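Local atomic coordinates of biotin protein ligase-like protein of unknown function (PDB entry 3BFM), a protein that is of unknown function but resembles biotin protein ligases and probably shares their fold, with a C-terminal domain likely related to the SH3-like ones. Residues A[44-49]-A[156-160]; A[199-205]-A[215-219]. All coordinates share one frame; numbering follows the deposited sequence.

Contact 1 (A[44-49]-A[156-160])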
loop_
_atom_site.group_PDB
_atom_site.type_symbol
_atom_site.label_atom_id
_atom_site.label_comp_id
_atom_site.label_asym_id
_atom_site.label_seq_id
_atom_site.Cartn_x
_atom_site.Cartn_y
_atom_site.Cartn_z
ATOM N N LEU A 44 -1.125 -12.052 18.535
ATOM C CA LEU A 44 -2.299 -12.878 18.769
ATOM C C LEU A 44 -2.053 -13.830 19.939
ATOM O O LEU A 44 -1.021 -14.537 19.990
ATOM C CB LEU A 44 -2.662 -13.707 17.522
ATOM C CG LEU A 44 -3.610 -13.124 16.467
ATOM C CD1 LEU A 44 -2.865 -12.160 15.547
ATOM C CD2 LEU A 44 -4.249 -14.236 15.649
ATOM N N GLY A 45 -2.992 -13.844 20.874
ATOM C CA GLY A 45 -3.058 -14.866 21.910
ATOM C C GLY A 45 -4.381 -15.568 21.795
ATOM O O GLY A 45 -5.207 -15.234 20.956
ATOM N N THR A 46 -4.616 -16.551 22.649
ATOM C CA THR A 46 -5.874 -17.222 22.657
ATOM C C THR A 46 -6.980 -16.280 23.193
ATOM O O THR A 46 -8.122 -16.439 22.822
ATOM C CB THR A 46 -5.795 -18.509 23.502
ATOM O OG1 THR A 46 -5.400 -18.184 24.832
ATOM C CG2 THR A 46 -4.724 -19.426 22.923
ATOM N N ASP A 47 -6.602 -15.327 24.053
ATOM C CA ASP A 47 -7.582 -14.486 24.756
ATOM C C ASP A 47 -7.686 -13.039 24.254
ATOM O O ASP A 47 -8.580 -12.301 24.676
ATOM C CB ASP A 47 -7.233 -14.418 26.239
ATOM C CG ASP A 47 -7.465 -15.713 26.949
ATOM O OD1 ASP A 47 -7.849 -16.721 26.302
ATOM O OD2 ASP A 47 -7.175 -15.702 28.152
ATOM N N VAL A 48 -6.772 -12.632 23.392
ATOM C CA VAL A 48 -6.727 -11.234 22.960
ATOM C C VAL A 48 -6.111 -11.133 21.578
ATOM O O VAL A 48 -5.275 -11.957 21.179
ATOM C CB VAL A 48 -5.958 -10.337 23.959
ATOM C CG1 VAL A 48 -4.573 -10.909 24.206
ATOM C CG2 VAL A 48 -5.868 -8.847 23.467
ATOM N N LEU A 49 -6.595 -10.146 20.832
ATOM C CA LEU A 49 -5.997 -9.761 19.544
ATOM C C LEU A 49 -5.507 -8.322 19.627
ATOM O O LEU A 49 -6.261 -7.441 20.000
ATOM C CB LEU A 49 -6.998 -9.910 18.379
ATOM C CG LEU A 49 -6.624 -9.364 16.979
ATOM C CD1 LEU A 49 -5.387 -10.104 16.427
ATOM C CD2 LEU A 49 -7.779 -9.482 15.990
ATOM N N ALA A 156 -9.276 -15.412 14.763
ATOM C CA ALA A 156 -8.557 -14.157 15.019
ATOM C C ALA A 156 -7.688 -13.775 13.840
ATOM O O ALA A 156 -7.670 -12.610 13.434
ATOM C CB ALA A 156 -7.691 -14.238 16.322
ATOM N N PRO A 157 -6.941 -14.755 13.277
ATOM C CA PRO A 157 -6.144 -14.414 12.097
ATOM C C PRO A 157 -6.980 -13.861 10.944
ATOM O O PRO A 157 -6.552 -12.954 10.254
ATOM C CB PRO A 157 -5.527 -15.765 11.672
ATOM C CG PRO A 157 -5.629 -16.652 12.840
ATOM C CD PRO A 157 -6.779 -16.166 13.673
ATOM N N ARG A 158 -8.135 -14.452 10.683
ATOM C CA ARG A 158 -8.994 -13.998 9.580
ATOM C C ARG A 158 -9.564 -12.619 9.842
ATOM O O ARG A 158 -9.699 -11.819 8.936
ATOM C CB ARG A 158 -10.133 -14.981 9.335
ATOM C CG ARG A 158 -9.689 -16.423 9.005
ATOM C CD ARG A 158 -8.974 -16.555 7.671
ATOM N NE ARG A 158 -7.557 -16.219 7.705
ATOM C CZ ARG A 158 -6.590 -17.005 8.180
ATOM N NH1 ARG A 158 -6.873 -18.180 8.737
ATOM N NH2 ARG A 158 -5.336 -16.587 8.137
ATOM N N LEU A 159 -9.931 -12.360 11.092
ATOM C CA LEU A 159 -10.411 -11.024 11.518
ATOM C C LEU A 159 -9.342 -9.915 11.341
ATOM O O LEU A 159 -9.615 -8.814 10.847
ATOM C CB LEU A 159 -10.934 -11.087 12.941
ATOM C CG LEU A 159 -11.527 -9.771 13.483
ATOM C CD1 LEU A 159 -12.706 -9.233 12.666
ATOM C CD2 LEU A 159 -11.955 -9.898 14.968
ATOM N N LEU A 160 -8.118 -10.222 11.759
ATOM C CA LEU A 160 -6.979 -9.347 11.510
ATOM C C LEU A 160 -6.772 -9.018 10.045
ATOM O O LEU A 160 -6.620 -7.852 9.684
ATOM C CB LEU A 160 -5.726 -9.960 12.117
ATOM C CG LEU A 160 -4.408 -9.244 11.887
ATOM C CD1 LEU A 160 -4.440 -7.792 12.430
ATOM C CD2 LEU A 160 -3.306 -10.072 12.569
#
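L44 and L49 flank the tip of the β-hairpin formed by strands 39-44 and 48-55, and between them they cover A156, P157, L159 and L160 in the first turn of helix 156-175. It is an apolar contact between sheet and helix in the biotin/lipoate ligase-like part of the chain. The hairpin is closed by a backbone bond from G45 N to V48 O.

L44 uses its two methyls separately. L44 CD2 sits at 3.5 Å from A156 CB and 3.7 Å from P157 CD, pressed against the very start of the helix, while L44 CD1 reaches one turn further along and meets L160 CD2 at 3.7 Å, the two leucine side chains lying at a slant to each other. L49 touches more loosely. Its CG stands anti to the backbone N (chi1 171°), which carries L49 CD2 over the helix backbone to 4.0 Å from A156 O; that oxygen already takes the helical bond from L160 N at 3.0 Å. L49 CD2 also lies 4.3 Å from L159 CD2, and L49 CD1 faces L160 CB. Both L44 and L49 were modelled in two conformers, so these distances hold for one of them.

E43, just before L44, is one of the calcium-binding residues, as are Q21 and D22; the L44 side chain lies about 10 Å from a bound calcium. Behind the helix's first turn, L159 continues onto L79 and L82 of helix 67-82, and L160 reaches I6. On the hairpin side, L49 pairs through its backbone with L129 of strand 123-130, the next strand of the seven-stranded mixed sheet.

Contact 2 (A[199-205]-A[215-219])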
loop_
_atom_site.group_PDB
_atom_site.type_symbol
_atom_site.label_atom_id
_atom_site.label_comp_id
_atom_site.label_asym_id
_atom_site.label_seq_id
_atom_site.Cartn_x
_atom_site.Cartn_y
_atom_site.Cartn_z
ATOM N N GLU A 199 -17.562 14.224 28.550
ATOM C CA GLU A 199 -16.338 14.132 27.770
ATOM C C GLU A 199 -15.467 15.325 28.106
ATOM O O GLU A 199 -15.975 16.444 28.238
ATOM C CB GLU A 199 -16.673 14.131 26.283
ATOM C CG GLU A 199 -15.496 13.867 25.365
ATOM C CD GLU A 199 -14.935 12.462 25.512
ATOM O OE1 GLU A 199 -15.724 11.494 25.468
ATOM O OE2 GLU A 199 -13.703 12.328 25.672
ATOM N N ALA A 200 -14.163 15.084 28.270
ATOM C CA ALA A 200 -13.215 16.150 28.598
ATOM C C ALA A 200 -13.715 17.087 29.701
ATOM O O ALA A 200 -13.577 18.301 29.595
ATOM C CB ALA A 200 -12.885 16.946 27.351
ATOM N N GLY A 201 -14.304 16.528 30.752
ATOM C CA GLY A 201 -14.793 17.330 31.870
ATOM C C GLY A 201 -16.019 18.187 31.583
ATOM O O GLY A 201 -16.332 19.089 32.360
ATOM N N ARG A 202 -16.702 17.908 30.472
ATOM C CA ARG A 202 -17.916 18.627 30.083
ATOM C C ARG A 202 -19.052 17.635 29.891
ATOM O O ARG A 202 -18.828 16.476 29.541
ATOM C CB ARG A 202 -17.671 19.420 28.801
ATOM C CG ARG A 202 -16.722 20.580 29.023
ATOM C CD ARG A 202 -16.063 21.058 27.750
ATOM N NE ARG A 202 -14.809 21.755 28.043
ATOM C CZ ARG A 202 -13.586 21.250 27.870
ATOM N NH1 ARG A 202 -13.405 20.028 27.377
ATOM N NH2 ARG A 202 -12.525 21.988 28.187
ATOM N N SER A 203 -20.276 18.077 30.144
ATOM C CA SER A 203 -21.414 17.198 29.975
ATOM C C SER A 203 -22.496 17.834 29.133
ATOM O O SER A 203 -22.615 19.052 29.058
ATOM C CB SER A 203 -21.978 16.776 31.320
ATOM O OG SER A 203 -21.087 15.878 31.961
ATOM N N GLY A 204 -23.275 16.984 28.492
ATOM C CA GLY A 204 -24.319 17.439 27.623
ATOM C C GLY A 204 -24.849 16.299 26.811
ATOM O O GLY A 204 -24.660 15.125 27.178
ATOM N N THR A 205 -25.511 16.653 25.720
ATOM C CA THR A 205 -25.997 15.706 24.708
ATOM C C THR A 205 -25.008 15.612 23.543
ATOM O O THR A 205 -24.544 16.619 23.002
ATOM C CB THR A 205 -27.365 16.155 24.168
ATOM O OG1 THR A 205 -28.300 16.146 25.251
ATOM C CG2 THR A 205 -27.867 15.233 23.058
HETATM N N MSE A 215 -16.266 16.450 18.495
HETATM C CA MSE A 215 -17.570 16.188 19.107
HETATM C C MSE A 215 -18.269 17.498 19.392
HETATM O O MSE A 215 -17.695 18.390 20.008
HETATM C CB MSE A 215 -17.423 15.467 20.436
HETATM C CG MSE A 215 -18.705 15.249 21.190
HETATM SE SE MSE A 215 -18.517 14.320 22.841
HETATM C CE MSE A 215 -18.266 12.507 22.013
ATOM N N LEU A 216 -19.530 17.548 18.991
ATOM C CA LEU A 216 -20.424 18.626 19.362
ATOM C C LEU A 216 -21.222 18.156 20.573
ATOM O O LEU A 216 -22.061 17.272 20.473
ATOM C CB LEU A 216 -21.326 18.985 18.176
ATOM C CG LEU A 216 -20.560 19.486 16.935
ATOM C CD1 LEU A 216 -21.338 19.250 15.676
ATOM C CD2 LEU A 216 -20.221 20.947 17.123
ATOM N N LEU A 217 -20.972 18.787 21.711
ATOM C CA LEU A 217 -21.578 18.418 22.992
ATOM C C LEU A 217 -22.402 19.610 23.485
ATOM O O LEU A 217 -21.851 20.662 23.837
ATOM C CB LEU A 217 -20.499 18.042 23.994
ATOM C CG LEU A 217 -20.905 17.390 25.316
ATOM C CD1 LEU A 217 -21.619 16.082 25.052
ATOM C CD2 LEU A 217 -19.678 17.176 26.217
ATOM N N ARG A 218 -23.708 19.436 23.458
ATOM C CA ARG A 218 -24.640 20.519 23.807
ATOM C C ARG A 218 -25.124 20.409 25.240
ATOM O O ARG A 218 -25.803 19.434 25.627
ATOM C CB ARG A 218 -25.790 20.528 22.819
ATOM C CG ARG A 218 -26.660 21.777 22.931
ATOM C CD ARG A 218 -27.413 21.954 21.635
ATOM N NE ARG A 218 -26.517 22.473 20.597
ATOM C CZ ARG A 218 -26.832 22.608 19.319
ATOM N NH1 ARG A 218 -28.033 22.241 18.857
ATOM N NH2 ARG A 218 -25.922 23.086 18.498
ATOM N N ASP A 219 -24.750 21.384 26.060
ATOM C CA ASP A 219 -25.315 21.432 27.416
ATOM C C ASP A 219 -26.454 22.482 27.420
ATOM O O ASP A 219 -26.985 22.838 26.349
ATOM C CB ASP A 219 -24.231 21.570 28.521
ATOM C CG ASP A 219 -23.686 22.950 28.661
ATOM O OD1 ASP A 219 -24.363 23.926 28.229
ATOM O OD2 ASP A 219 -22.576 23.059 29.242
HETATM O O HOH W 1 -21.327 20.962 30.518
#
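The flat groups here are the peptide carbonyls of T205 and R218, which exchange hydrogen bonds as an antiparallel hydrogen-bonded pair. T205 N reaches R218 O at 2.8 Å from above the carbonyl plane, 35° out of it; R218 N meets T205 O at 3.0 Å with a tilt of only 18°. The D219 carboxylate takes its water through OD2, 2.8 Å away, and the same water accepts from S203 N; H224 also bonds OD2, while the backbone of T221 and T222 holds OD1. D219 CB sits tightly against S203 O, at 3.0 Å.

L217 fills the inside of the corner at G204. With CG anti to the backbone N (chi1 -169°), L217 CD1 comes to 3.7 Å from G204 C and L217 CD2 to 3.5 Å from R202 O. Cut back to alanine, this position would probably leave a gap under the corner, with R202 CB and the G204 backbone missing the leucine methyls that cover them. G204 itself has no space for a side chain, since a CB would run into R218 O. Farther along, the selenium of M215, a selenomethionine, rests against E199 CB at 3.9 Å.

The corner joins the two-stranded 196-199/202-203 hairpin, turned by a type I' β-turn, to the three-stranded antiparallel sheet, an arrangement consistent with a small SH3-like domain.

Contact 1 is a buried joint between a hairpin and a helix, in the large ligase-like region; contact 2 lies on the surface of the small C-terminal domain and joins a two-stranded hairpin to a three-stranded sheet. They share no elements: their nearest atoms are about 22 Å apart, on opposite sides of the chain's centre, and contact 1 is complete before contact 2 begins. The chemistry follows the setting. Across 44-49/156-160 apolar side chains do the work, leucine methyls above all, touching some backbone atoms, whereas 199-205/215-219 combines paired backbone bonds, a bridging water and one leucine whose methyls lie under the corner. The first brings together segments 107 residues apart; the second, segments separated by just ten.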